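Local coordinates for protein short chain dehydrogenase (Rhodopseudomonas palustris, PDB 3H7A) that probably works as an NAD(P)-dependent oxidoreductase of the short-chain dehydrogenase/reductase family, on a Rossmann-type fold, though its substrate is not established, at residues A153-A156 / S157-G161; A114-A117 / G118-S121; R163-A166 / Q167-R171; G221-W224 / Q225-Q228; N96-I99 / L100-T103. One frame throughout, in Å; residues are numbered along the deposited sequence.

Contact 1 (A153-A156 / S157-G161); sequences AAFA and SAKFG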
loop_
_atom_site.group_PDB
_atom_site.type_symbol
_atom_site.label_atom_id
_atom_site.label_comp_id
_atom_site.label_asym_id
_atom_site.label_seq_id
_atom_site.Cartn_x
_atom_site.Cartn_y
_atom_site.Cartn_z
ATOM N N ALA B 153 7.295 16.974 -5.747
ATOM C CA ALA B 153 6.869 16.453 -7.068
ATOM C C ALA B 153 7.999 15.937 -7.953
ATOM O O ALA B 153 7.859 14.870 -8.553
ATOM C CB ALA B 153 5.980 17.461 -7.835
ATOM N N ALA B 154 9.122 16.655 -8.017
ATOM C CA ALA B 154 10.228 16.192 -8.856
ATOM C C ALA B 154 10.934 14.967 -8.275
ATOM O O ALA B 154 11.201 14.006 -8.998
ATOM C CB ALA B 154 11.236 17.317 -9.144
ATOM N N PHE B 155 11.263 15.025 -6.988
ATOM C CA PHE B 155 11.983 13.934 -6.327
ATOM C C PHE B 155 11.156 12.642 -6.192
ATOM O O PHE B 155 11.635 11.552 -6.529
ATOM C CB PHE B 155 12.498 14.410 -4.961
ATOM C CG PHE B 155 13.402 13.428 -4.258
ATOM C CD1 PHE B 155 14.514 12.896 -4.892
ATOM C CD2 PHE B 155 13.142 13.043 -2.946
ATOM C CE1 PHE B 155 15.355 11.986 -4.229
ATOM C CE2 PHE B 155 13.977 12.132 -2.275
ATOM C CZ PHE B 155 15.094 11.615 -2.918
ATOM N N ALA B 156 9.917 12.761 -5.710
ATOM C CA ALA B 156 9.046 11.616 -5.563
ATOM C C ALA B 156 8.734 11.003 -6.939
ATOM O O ALA B 156 8.655 9.781 -7.061
ATOM C CB ALA B 156 7.756 11.998 -4.832
ATOM N N SER B 157 8.603 11.830 -7.975
ATOM C CA SER B 157 8.299 11.278 -9.316
ATOM C C SER B 157 9.394 10.339 -9.780
ATOM O O SER B 157 9.128 9.227 -10.256
ATOM C CB SER B 157 8.112 12.370 -10.347
ATOM O OG SER B 157 7.705 11.787 -11.570
ATOM N N ALA B 158 10.632 10.782 -9.605
ATOM C CA ALA B 158 11.791 9.974 -9.961
ATOM C C ALA B 158 11.959 8.760 -9.042
ATOM O O ALA B 158 12.328 7.691 -9.520
ATOM C CB ALA B 158 13.048 10.829 -9.950
ATOM N N LYS B 159 11.720 8.913 -7.734
ATOM C CA LYS B 159 11.824 7.759 -6.805
ATOM C C LYS B 159 10.738 6.678 -7.014
ATOM O O LYS B 159 11.045 5.482 -7.004
ATOM C CB LYS B 159 11.908 8.191 -5.327
ATOM C CG LYS B 159 13.068 9.125 -4.996
ATOM C CD LYS B 159 14.461 8.538 -5.291
ATOM C CE LYS B 159 14.749 7.306 -4.502
ATOM N NZ LYS B 159 16.189 6.937 -4.642
ATOM N N PHE B 160 9.499 7.111 -7.237
ATOM C CA PHE B 160 8.393 6.221 -7.610
ATOM C C PHE B 160 8.772 5.517 -8.903
ATOM O O PHE B 160 8.625 4.301 -9.022
ATOM C CB PHE B 160 7.126 7.023 -7.868
ATOM C CG PHE B 160 6.236 7.209 -6.669
ATOM C CD1 PHE B 160 6.700 7.828 -5.507
ATOM C CD2 PHE B 160 4.884 6.884 -6.756
ATOM C CE1 PHE B 160 5.830 8.047 -4.442
ATOM C CE2 PHE B 160 4.037 7.090 -5.704
ATOM C CZ PHE B 160 4.506 7.701 -4.552
ATOM N N GLY B 161 9.280 6.294 -9.858
ATOM C CA GLY B 161 9.712 5.769 -11.159
ATOM C C GLY B 161 10.768 4.690 -11.005
ATOM O O GLY B 161 10.684 3.642 -11.648
#

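Contact 2 (A114-A117 / G118-S121); sequences ACWA and GFVS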
loop_
_atom_site.group_PDB
_atom_site.type_symbol
_atom_site.label_atom_id
_atom_site.label_comp_id
_atom_site.label_asym_id
_atom_site.label_seq_id
_atom_site.Cartn_x
_atom_site.Cartn_y
_atom_site.Cartn_z
ATOM N N ALA B 114 18.060 10.161 -10.830
ATOM C CA ALA B 114 17.474 9.224 -9.857
ATOM C C ALA B 114 16.621 8.086 -10.418
ATOM O O ALA B 114 16.267 7.163 -9.690
ATOM C CB ALA B 114 16.660 10.005 -8.824
ATOM N N CYS B 115 16.256 8.171 -11.690
ATOM C CA CYS B 115 15.358 7.198 -12.270
ATOM C C CYS B 115 15.903 6.580 -13.567
ATOM O O CYS B 115 16.041 5.360 -13.670
ATOM C CB CYS B 115 13.994 7.827 -12.526
ATOM S SG CYS B 115 12.865 6.595 -13.236
ATOM N N TRP B 116 16.206 7.447 -14.535
ATOM C CA TRP B 116 16.795 7.079 -15.819
ATOM C C TRP B 116 18.101 6.345 -15.589
ATOM O O TRP B 116 18.309 5.261 -16.108
ATOM C CB TRP B 116 17.025 8.343 -16.658
ATOM C CG TRP B 116 17.985 8.184 -17.818
ATOM C CD1 TRP B 116 19.255 8.689 -17.913
ATOM C CD2 TRP B 116 17.742 7.476 -19.042
ATOM N NE1 TRP B 116 19.816 8.331 -19.120
ATOM C CE2 TRP B 116 18.909 7.590 -19.829
ATOM C CE3 TRP B 116 16.652 6.757 -19.548
ATOM C CZ2 TRP B 116 19.015 7.009 -21.091
ATOM C CZ3 TRP B 116 16.755 6.188 -20.802
ATOM C CH2 TRP B 116 17.933 6.315 -21.561
ATOM N N ALA B 117 18.947 6.911 -14.746
ATOM C CA ALA B 117 20.237 6.300 -14.450
ATOM C C ALA B 117 20.081 4.910 -13.853
ATOM O O ALA B 117 20.893 4.015 -14.123
ATOM C CB ALA B 117 21.004 7.178 -13.523
ATOM N N GLY B 118 19.029 4.726 -13.057
ATOM C CA GLY B 118 18.723 3.453 -12.442
ATOM C C GLY B 118 18.232 2.442 -13.433
ATOM O O GLY B 118 18.587 1.276 -13.346
ATOM N N PHE B 119 17.396 2.887 -14.366
ATOM C CA PHE B 119 16.926 2.018 -15.440
ATOM C C PHE B 119 18.094 1.493 -16.270
ATOM O O PHE B 119 18.138 0.307 -16.593
ATOM C CB PHE B 119 15.921 2.746 -16.338
ATOM C CG PHE B 119 15.708 2.076 -17.685
ATOM C CD1 PHE B 119 15.016 0.877 -17.775
ATOM C CD2 PHE B 119 16.203 2.656 -18.845
ATOM C CE1 PHE B 119 14.819 0.256 -19.003
ATOM C CE2 PHE B 119 16.022 2.044 -20.082
ATOM C CZ PHE B 119 15.327 0.841 -20.158
ATOM N N VAL B 120 19.035 2.371 -16.607
ATOM C CA VAL B 120 20.135 1.990 -17.486
ATOM C C VAL B 120 21.070 1.055 -16.746
ATOM O O VAL B 120 21.423 -0.002 -17.273
ATOM C CB VAL B 120 20.870 3.205 -18.097
ATOM C CG1 VAL B 120 22.059 2.759 -18.953
ATOM C CG2 VAL B 120 19.890 4.036 -18.949
ATOM N N SER B 121 21.416 1.420 -15.510
ATOM C CA SER B 121 22.215 0.557 -14.639
ATOM C C SER B 121 21.596 -0.809 -14.439
ATOM O O SER B 121 22.308 -1.817 -14.426
ATOM C CB SER B 121 22.371 1.198 -13.274
ATOM O OG SER B 121 23.013 2.440 -13.416
#

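Contact 3 (R163-A166 / Q167-R171); sequences RAVA and QSMAR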
loop_
_atom_site.group_PDB
_atom_site.type_symbol
_atom_site.label_atom_id
_atom_site.label_comp_id
_atom_site.label_asym_id
_atom_site.label_seq_id
_atom_site.Cartn_x
_atom_site.Cartn_y
_atom_site.Cartn_z
ATOM N N ARG B 163 11.230 2.806 -8.303
ATOM C CA ARG B 163 10.559 1.687 -7.641
ATOM C C ARG B 163 9.836 0.810 -8.664
ATOM O O ARG B 163 9.964 -0.414 -8.636
ATOM C CB ARG B 163 9.574 2.214 -6.589
ATOM C CG ARG B 163 8.924 1.127 -5.771
ATOM C CD ARG B 163 8.068 1.743 -4.687
ATOM N NE ARG B 163 7.571 0.691 -3.807
ATOM C CZ ARG B 163 6.294 0.353 -3.693
ATOM N NH1 ARG B 163 5.367 0.988 -4.401
ATOM N NH2 ARG B 163 5.949 -0.617 -2.858
ATOM N N ALA B 164 9.106 1.430 -9.590
ATOM C CA ALA B 164 8.471 0.644 -10.671
ATOM C C ALA B 164 9.454 -0.153 -11.517
ATOM O O ALA B 164 9.150 -1.289 -11.932
ATOM C CB ALA B 164 7.698 1.534 -11.554
ATOM N N VAL B 165 10.603 0.449 -11.812
ATOM C CA VAL B 165 11.617 -0.200 -12.642
ATOM C C VAL B 165 12.079 -1.447 -11.898
ATOM O O VAL B 165 12.097 -2.541 -12.467
ATOM C CB VAL B 165 12.793 0.773 -12.993
ATOM C CG1 VAL B 165 14.024 0.024 -13.500
ATOM C CG2 VAL B 165 12.358 1.803 -14.028
ATOM N N ALA B 166 12.394 -1.272 -10.612
ATOM C CA ALA B 166 12.770 -2.374 -9.722
ATOM C C ALA B 166 11.708 -3.477 -9.668
ATOM O O ALA B 166 12.044 -4.637 -9.860
ATOM C CB ALA B 166 13.102 -1.857 -8.322
ATOM N N GLN B 167 10.433 -3.111 -9.469
ATOM C CA GLN B 167 9.335 -4.085 -9.422
ATOM C C GLN B 167 9.244 -4.889 -10.703
ATOM O O GLN B 167 9.188 -6.119 -10.656
ATOM C CB GLN B 167 7.990 -3.403 -9.166
ATOM C CG GLN B 167 7.811 -2.858 -7.769
ATOM C CD GLN B 167 6.366 -2.523 -7.485
ATOM O OE1 GLN B 167 5.500 -2.690 -8.354
ATOM N NE2 GLN B 167 6.094 -2.042 -6.281
ATOM N N SER B 168 9.250 -4.192 -11.837
ATOM C CA SER B 168 9.171 -4.823 -13.153
ATOM C C SER B 168 10.367 -5.713 -13.466
ATOM O O SER B 168 10.231 -6.762 -14.117
ATOM C CB SER B 168 9.056 -3.751 -14.224
ATOM O OG SER B 168 7.800 -3.107 -14.139
ATOM N N MET B 169 11.542 -5.285 -13.019
ATOM C CA MET B 169 12.739 -6.077 -13.251
ATOM C C MET B 169 12.643 -7.319 -12.388
ATOM O O MET B 169 12.970 -8.410 -12.837
ATOM C CB MET B 169 14.011 -5.276 -12.952
ATOM C CG MET B 169 14.402 -4.246 -14.053
ATOM S SD MET B 169 15.946 -3.352 -13.767
ATOM C CE MET B 169 17.061 -4.731 -13.514
ATOM N N ALA B 170 12.166 -7.152 -11.157
ATOM C CA ALA B 170 12.025 -8.281 -10.229
ATOM C C ALA B 170 11.046 -9.343 -10.736
ATOM O O ALA B 170 11.353 -10.526 -10.713
ATOM C CB ALA B 170 11.646 -7.798 -8.827
ATOM N N ARG B 171 9.889 -8.923 -11.234
ATOM C CA ARG B 171 8.911 -9.868 -11.725
ATOM C C ARG B 171 9.510 -10.699 -12.868
ATOM O O ARG B 171 9.280 -11.898 -12.935
ATOM C CB ARG B 171 7.616 -9.169 -12.173
ATOM C CG ARG B 171 6.911 -8.298 -11.126
ATOM C CD ARG B 171 6.225 -9.054 -9.991
ATOM N NE ARG B 171 5.313 -10.091 -10.466
ATOM C CZ ARG B 171 4.759 -11.020 -9.688
ATOM N NH1 ARG B 171 3.953 -11.932 -10.220
ATOM N NH2 ARG B 171 5.008 -11.045 -8.382
#

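Contact 4 (G221-W224 / Q225-Q228); sequences GAYW and QLYQ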
loop_
_atom_site.group_PDB
_atom_site.type_symbol
_atom_site.label_atom_id
_atom_site.label_comp_id
_atom_site.label_asym_id
_atom_site.label_seq_id
_atom_site.Cartn_x
_atom_site.Cartn_y
_atom_site.Cartn_z
ATOM N N GLY B 221 25.205 -2.826 5.992
ATOM C CA GLY B 221 24.814 -4.052 6.677
ATOM C C GLY B 221 23.536 -4.632 6.119
ATOM O O GLY B 221 23.471 -5.835 5.853
ATOM N N ALA B 222 22.532 -3.770 5.919
ATOM C CA ALA B 222 21.246 -4.166 5.311
ATOM C C ALA B 222 21.400 -4.688 3.875
ATOM O O ALA B 222 20.774 -5.682 3.492
ATOM C CB ALA B 222 20.246 -3.006 5.365
ATOM N N TYR B 223 22.246 -4.029 3.084
ATOM C CA TYR B 223 22.535 -4.520 1.747
ATOM C C TYR B 223 23.250 -5.861 1.791
ATOM O O TYR B 223 22.973 -6.745 0.965
ATOM C CB TYR B 223 23.350 -3.506 0.967
ATOM C CG TYR B 223 22.500 -2.511 0.236
ATOM C CD1 TYR B 223 21.434 -2.939 -0.548
ATOM C CD2 TYR B 223 22.758 -1.144 0.321
ATOM C CE1 TYR B 223 20.638 -2.041 -1.223
ATOM C CE2 TYR B 223 21.976 -0.228 -0.372
ATOM C CZ TYR B 223 20.914 -0.703 -1.147
ATOM O OH TYR B 223 20.105 0.149 -1.847
ATOM N N TRP B 224 24.153 -6.018 2.765
ATOM C CA TRP B 224 24.815 -7.311 2.976
ATOM C C TRP B 224 23.810 -8.392 3.393
ATOM O O TRP B 224 23.863 -9.518 2.897
ATOM C CB TRP B 224 25.992 -7.222 3.967
ATOM C CG TRP B 224 26.746 -8.550 4.042
ATOM C CD1 TRP B 224 26.793 -9.410 5.100
ATOM C CD2 TRP B 224 27.502 -9.173 2.987
ATOM N NE1 TRP B 224 27.544 -10.525 4.778
ATOM C CE2 TRP B 224 27.989 -10.401 3.488
ATOM C CE3 TRP B 224 27.828 -8.804 1.673
ATOM C CZ2 TRP B 224 28.772 -11.267 2.718
ATOM C CZ3 TRP B 224 28.618 -9.656 0.913
ATOM C CH2 TRP B 224 29.069 -10.885 1.433
ATOM N N GLN B 225 22.873 -8.032 4.271
ATOM C CA GLN B 225 21.776 -8.924 4.622
ATOM C C GLN B 225 20.987 -9.386 3.380
ATOM O O GLN B 225 20.722 -10.579 3.216
ATOM C CB GLN B 225 20.849 -8.260 5.637
ATOM C CG GLN B 225 19.813 -9.212 6.222
ATOM C CD GLN B 225 18.525 -8.525 6.636
ATOM O OE1 GLN B 225 17.440 -9.099 6.507
ATOM N NE2 GLN B 225 18.638 -7.299 7.142
ATOM N N LEU B 226 20.630 -8.449 2.503
ATOM C CA LEU B 226 19.931 -8.803 1.263
ATOM C C LEU B 226 20.802 -9.692 0.383
ATOM O O LEU B 226 20.308 -10.667 -0.210
ATOM C CB LEU B 226 19.489 -7.551 0.497
ATOM C CG LEU B 226 18.254 -6.803 1.008
ATOM C CD1 LEU B 226 18.114 -5.448 0.343
ATOM C CD2 LEU B 226 16.991 -7.646 0.818
ATOM N N TYR B 227 22.097 -9.373 0.312
ATOM C CA TYR B 227 23.032 -10.193 -0.445
ATOM C C TYR B 227 22.996 -11.636 0.055
ATOM O O TYR B 227 22.946 -12.561 -0.743
ATOM C CB TYR B 227 24.476 -9.648 -0.419
ATOM C CG TYR B 227 25.420 -10.602 -1.138
ATOM C CD1 TYR B 227 25.482 -10.627 -2.521
ATOM C CD2 TYR B 227 26.177 -11.531 -0.432
ATOM C CE1 TYR B 227 26.292 -11.524 -3.183
ATOM C CE2 TYR B 227 27.002 -12.419 -1.089
ATOM C CZ TYR B 227 27.051 -12.409 -2.457
ATOM O OH TYR B 227 27.852 -13.298 -3.118
ATOM N N GLN B 228 23.000 -11.809 1.376
ATOM C CA GLN B 228 23.091 -13.130 1.997
ATOM C C GLN B 228 21.864 -14.053 1.870
ATOM O O GLN B 228 21.984 -15.259 2.088
ATOM C CB GLN B 228 23.483 -12.987 3.464
ATOM C CG GLN B 228 24.887 -12.457 3.689
ATOM C CD GLN B 228 25.951 -13.534 3.629
ATOM O OE1 GLN B 228 26.499 -13.929 4.664
ATOM N NE2 GLN B 228 26.260 -14.011 2.421
#

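Contact 5 (N96-I99 / L100-T103); sequences NFPI and LETT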
loop_
_atom_site.group_PDB
_atom_site.type_symbol
_atom_site.label_atom_id
_atom_site.label_comp_id
_atom_site.label_asym_id
_atom_site.label_seq_id
_atom_site.Cartn_x
_atom_site.Cartn_y
_atom_site.Cartn_z
ATOM N N ASN B 96 13.399 19.886 -2.691
ATOM C CA ASN B 96 12.024 20.257 -2.422
ATOM C C ASN B 96 11.733 21.609 -3.046
ATOM O O ASN B 96 12.437 22.567 -2.780
ATOM C CB ASN B 96 11.788 20.305 -0.899
ATOM C CG ASN B 96 10.322 20.537 -0.527
ATOM O OD1 ASN B 96 9.815 21.653 -0.605
ATOM N ND2 ASN B 96 9.648 19.479 -0.098
ATOM N N PHE B 97 10.712 21.688 -3.895
ATOM C CA PHE B 97 10.262 22.967 -4.417
ATOM C C PHE B 97 8.766 22.914 -4.514
ATOM O O PHE B 97 8.236 21.923 -4.998
ATOM C CB PHE B 97 10.780 23.220 -5.841
ATOM C CG PHE B 97 12.261 23.370 -5.955
ATOM C CD1 PHE B 97 12.859 24.623 -5.809
ATOM C CD2 PHE B 97 13.064 22.264 -6.255
ATOM C CE1 PHE B 97 14.236 24.777 -5.931
ATOM C CE2 PHE B 97 14.449 22.406 -6.371
ATOM C CZ PHE B 97 15.032 23.664 -6.207
ATOM N N PRO B 98 8.070 23.985 -4.101
ATOM C CA PRO B 98 6.647 24.099 -4.423
ATOM C C PRO B 98 6.392 23.848 -5.905
ATOM O O PRO B 98 7.284 24.055 -6.728
ATOM C CB PRO B 98 6.326 25.554 -4.091
ATOM C CG PRO B 98 7.275 25.892 -2.988
ATOM C CD PRO B 98 8.557 25.129 -3.307
ATOM N N ILE B 99 5.180 23.426 -6.251
ATOM C CA ILE B 99 4.927 23.002 -7.626
ATOM C C ILE B 99 5.241 24.090 -8.679
ATOM O O ILE B 99 5.908 23.822 -9.687
ATOM C CB ILE B 99 3.529 22.361 -7.780
ATOM C CG1 ILE B 99 3.353 21.782 -9.183
ATOM C CG2 ILE B 99 2.418 23.342 -7.433
ATOM C CD1 ILE B 99 4.327 20.615 -9.486
ATOM N N LEU B 100 4.835 25.326 -8.406
ATOM C CA LEU B 100 5.071 26.440 -9.332
ATOM C C LEU B 100 6.551 26.835 -9.415
ATOM O O LEU B 100 6.959 27.516 -10.341
ATOM C CB LEU B 100 4.182 27.644 -8.977
ATOM C CG LEU B 100 2.673 27.388 -9.053
ATOM C CD1 LEU B 100 1.853 28.686 -8.946
ATOM C CD2 LEU B 100 2.324 26.648 -10.328
ATOM N N GLU B 101 7.353 26.369 -8.459
ATOM C CA GLU B 101 8.774 26.657 -8.430
ATOM C C GLU B 101 9.583 25.434 -8.824
ATOM O O GLU B 101 10.802 25.395 -8.636
ATOM C CB GLU B 101 9.184 27.131 -7.040
ATOM C CG GLU B 101 8.483 28.427 -6.619
ATOM C CD GLU B 101 8.717 28.772 -5.158
ATOM O OE1 GLU B 101 9.789 28.410 -4.627
ATOM O OE2 GLU B 101 7.826 29.399 -4.538
ATOM N N THR B 102 8.914 24.435 -9.391
ATOM C CA THR B 102 9.627 23.239 -9.839
ATOM C C THR B 102 9.831 23.430 -11.338
ATOM O O THR B 102 8.891 23.332 -12.119
ATOM C CB THR B 102 8.837 21.925 -9.493
ATOM O OG1 THR B 102 8.601 21.838 -8.075
ATOM C CG2 THR B 102 9.579 20.693 -9.952
ATOM N N THR B 103 11.064 23.722 -11.726
ATOM C CA THR B 103 11.383 24.144 -13.091
ATOM C C THR B 103 11.437 22.931 -14.015
ATOM O O THR B 103 11.495 21.788 -13.543
ATOM C CB THR B 103 12.713 24.920 -13.132
ATOM O OG1 THR B 103 13.770 24.077 -12.664
ATOM C CG2 THR B 103 12.649 26.186 -12.231
#

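Contact 1 (A153-A156 / S157-G161)
K159 lies alongside F155, which is one turn earlier, at the start of helix 153-173. The two have the spacing of the YxxxK motif of short-chain dehydrogenases, and F155 probably occupies the place of its tyrosine; F155 therefore offers no hydroxyl there.

The lysine chain can be traced outward atom by atom. Its CB sits near the carbonyl of F155, 3.6 Å from F155 O. CG is anti to the carbonyl carbon of K159 (chi1 -58°), which brings it over one face of the F155 ring: K159 CG is 3.9 Å from the ring centroid and 16° off the ring normal, a CH-pi contact displaced somewhat toward the rim. Bends at chi2 and chi3 then carry CD along the ring, where K159 CD meets F155 CE1 at 3.7 Å. CE leads away from the ring, and NZ is hydrogen-bonded to T140 O on strand 135-142, so the tip is fixed by the central sheet while the methylenes rest on F155. With F155 CG anti to the backbone N (chi1 -173°), the ring lies alongside the lysine chain.

The other helix faces meet the second subunit and the neighbouring helix. A158 packs on V110 and A114 of helix 104-132, and S157 OG is hydrogen-bonded to G161 O of the second subunit. Two main-chain bonds are short: K159 N reaches F155 O at 2.9 Å in the carbonyl plane, and F160 N reaches A156 O at 2.8 Å.

Contact 2 (A114-A117 / G118-S121)
W116 CG stands anti to its backbone N (chi1 163°), which sends the indole forward along the helix, and V120, four residues on, turns CG2 beside its own backbone N to meet it. The methyl V120 CG2 lies over one face of the six-membered ring, 3.8 Å from the W116 centroid and 12° off the normal, a CH-pi contact. F119 comes at the same indole obliquely: F119 CD2 is 4.1 Å from W116 CZ3. Helix 104-132, which carries all of this, widens into a pi-type turn at 114-116 that takes in W116 itself, and in this family that helix pairs with helix 153-173 to build the dimer interface; accordingly the F119 ring stacks on F107 of the second subunit. W116 also meets W111, and its NE1 makes weak hydrogen bonds to R66 O and E68 OE1. Cutting W116 back to an alanine is likely to leave V120 CG2 without its aromatic floor and open a gap beside F119 in this buried layer. Further along, A117 O takes two donors from one residue: S121 OG at 2.7 Å and S121 N at 3.0 Å reach A117 O from opposite faces of its carbonyl plane.

Contact 3 (R163-A166 / Q167-R171)
In the crossover helix of the beta-alpha-beta unit that runs from strand 135-142 through helix 153-173 to strand 178-185, R163 and Q167 meet one turn apart. The amide nitrogen Q167 NE2 stands over the centre of the R163 guanidinium, 3.5 Å from R163 CZ, with the amide and guanidinium planes turned 69° apart. This is a contact over a face and not a bond between them; the polar ends are satisfied elsewhere. R163 NE forms a salt bridge with E237, and Q167 OE1 accepts from G148 N of the second subunit, so each group is held by a partner outside the contact. The arginine reaches this far because its chain is extended from CG to NE.

On another side of the helix, V165 and M169 lie alongside each other, V165 CG1 touching M169 SD at 3.9 Å. M169 CG is anti to its carbonyl carbon (chi1 -77°), which keeps the base of the chain against the preceding turn: M169 CG is 3.3 Å from V165 O. The main-chain bonds are close and fairly straight, with Q167 N at 2.9 Å from R163 O and S168 N at 2.9 Å from A164 O, an N-H...O angle of 169° in the latter. S168 OG also has G149 O of the second subunit as a partner.

Around the helix, M169 rests on I137 and F139 of strand 135-142, A170 touches V180 of strand 178-185, A166, Q167 and A170 meet F236 in a loop, and A164 packs on F160 of the second subunit's own helix.

Contact 4 (G221-W224 / Q225-Q228)
Y227 N donates to Y223 O at 2.8 Å with an N-H...O angle of 156°, one of the closest of the i to i+4 bonds that carry the turn W224 stands on. W224 CG is anti to the backbone N (chi1 -174°), which lays the indole along the helix with Y227 and Q228 over one of its faces. Y227 lies alongside, its ring nearly parallel to the six-membered ring of W224 at 21° but slid so far that they barely overlap, the centroids being 4.7 Å apart; the nearest approach is W224 CZ3 to Y227 CD2, 3.4 Å. Q228, whose chain folds back at chi2, sets its CG 3.8 Å from the centroid of the W224 five-membered ring as a CH-pi contact. This stretch belongs to helix 216-228 of the Rossmann-type fold, which packs against strands 178-185 and 237-240 and beside helix 18-29. From helix 18-29, K26 makes a cation-pi contact and F27 an edge-to-face contact with W224. Y223 OH is hydrogen-bonded to T140 OG1 of strand 135-142. Were W224 an alanine, K26 would probably lose its aromatic partner, and Y227 and Q228 the flat surface they lie on. Q228 N closes the turn with W224 O at 2.9 Å.

Contact 5 (N96-I99 / L100-T103)
P98 to E101 forms a type I turn: I99 and L100 have helical backbone angles, and E101 N donates to P98 O at 2.9 Å; a second bond, T102 N to I99 O at 3.1 Å, extends the 3-10-like turn by one residue. The side chain of T102 adds a third. With T102 OG1 anti to the carbonyl carbon (chi1 -58°), this hydroxyl swings back to donate to P98 O at 2.9 Å, so P98 O is gripped by two donors, E101 N and T102 OG1, on opposite faces of its plane. F97 lies just upstream, its CB 3.5 Å from E101 O and 3.4 Å from T102 OG1. The E101 side chain crosses that of P98 obliquely, E101 OE1 being 3.7 Å from P98 CD.

Around the turn, the loop leans on the start of helix 153-173, where I99 touches A153, and on the second subunit, whose E172 OE1 is hydrogen-bonded to I99 N. T103 OG1 caps V106 N at the start of helix 104-132. Two donors on the P98 carbonyl hold the turn from both sides, which is likely to limit how far this loop can shift; the proline, lacking a backbone N-H, leaves the carbonyl as the main-chain group through which it bonds.

How the contacts relate
All five contacts are local, each closing one or two turns of backbone, and in the sequence they follow one another without nesting or crossing. Contact 5 comes first, in the loop between strand 84-89 and helix 104-132, followed by contact 2 within that helix. Contacts 1 and 3 adjoin on helix 153-173. Contact 1 is a meeting point: A158 packs on A114 of contact 2, and A153 and A154 touch I99 and T102 of contact 5. Contact 3 touches contact 2 through V165 and F119. All four also reach the second subunit. Contact 4, on helix 216-228, stands apart, across the chain's centre from contacts 2 and 5.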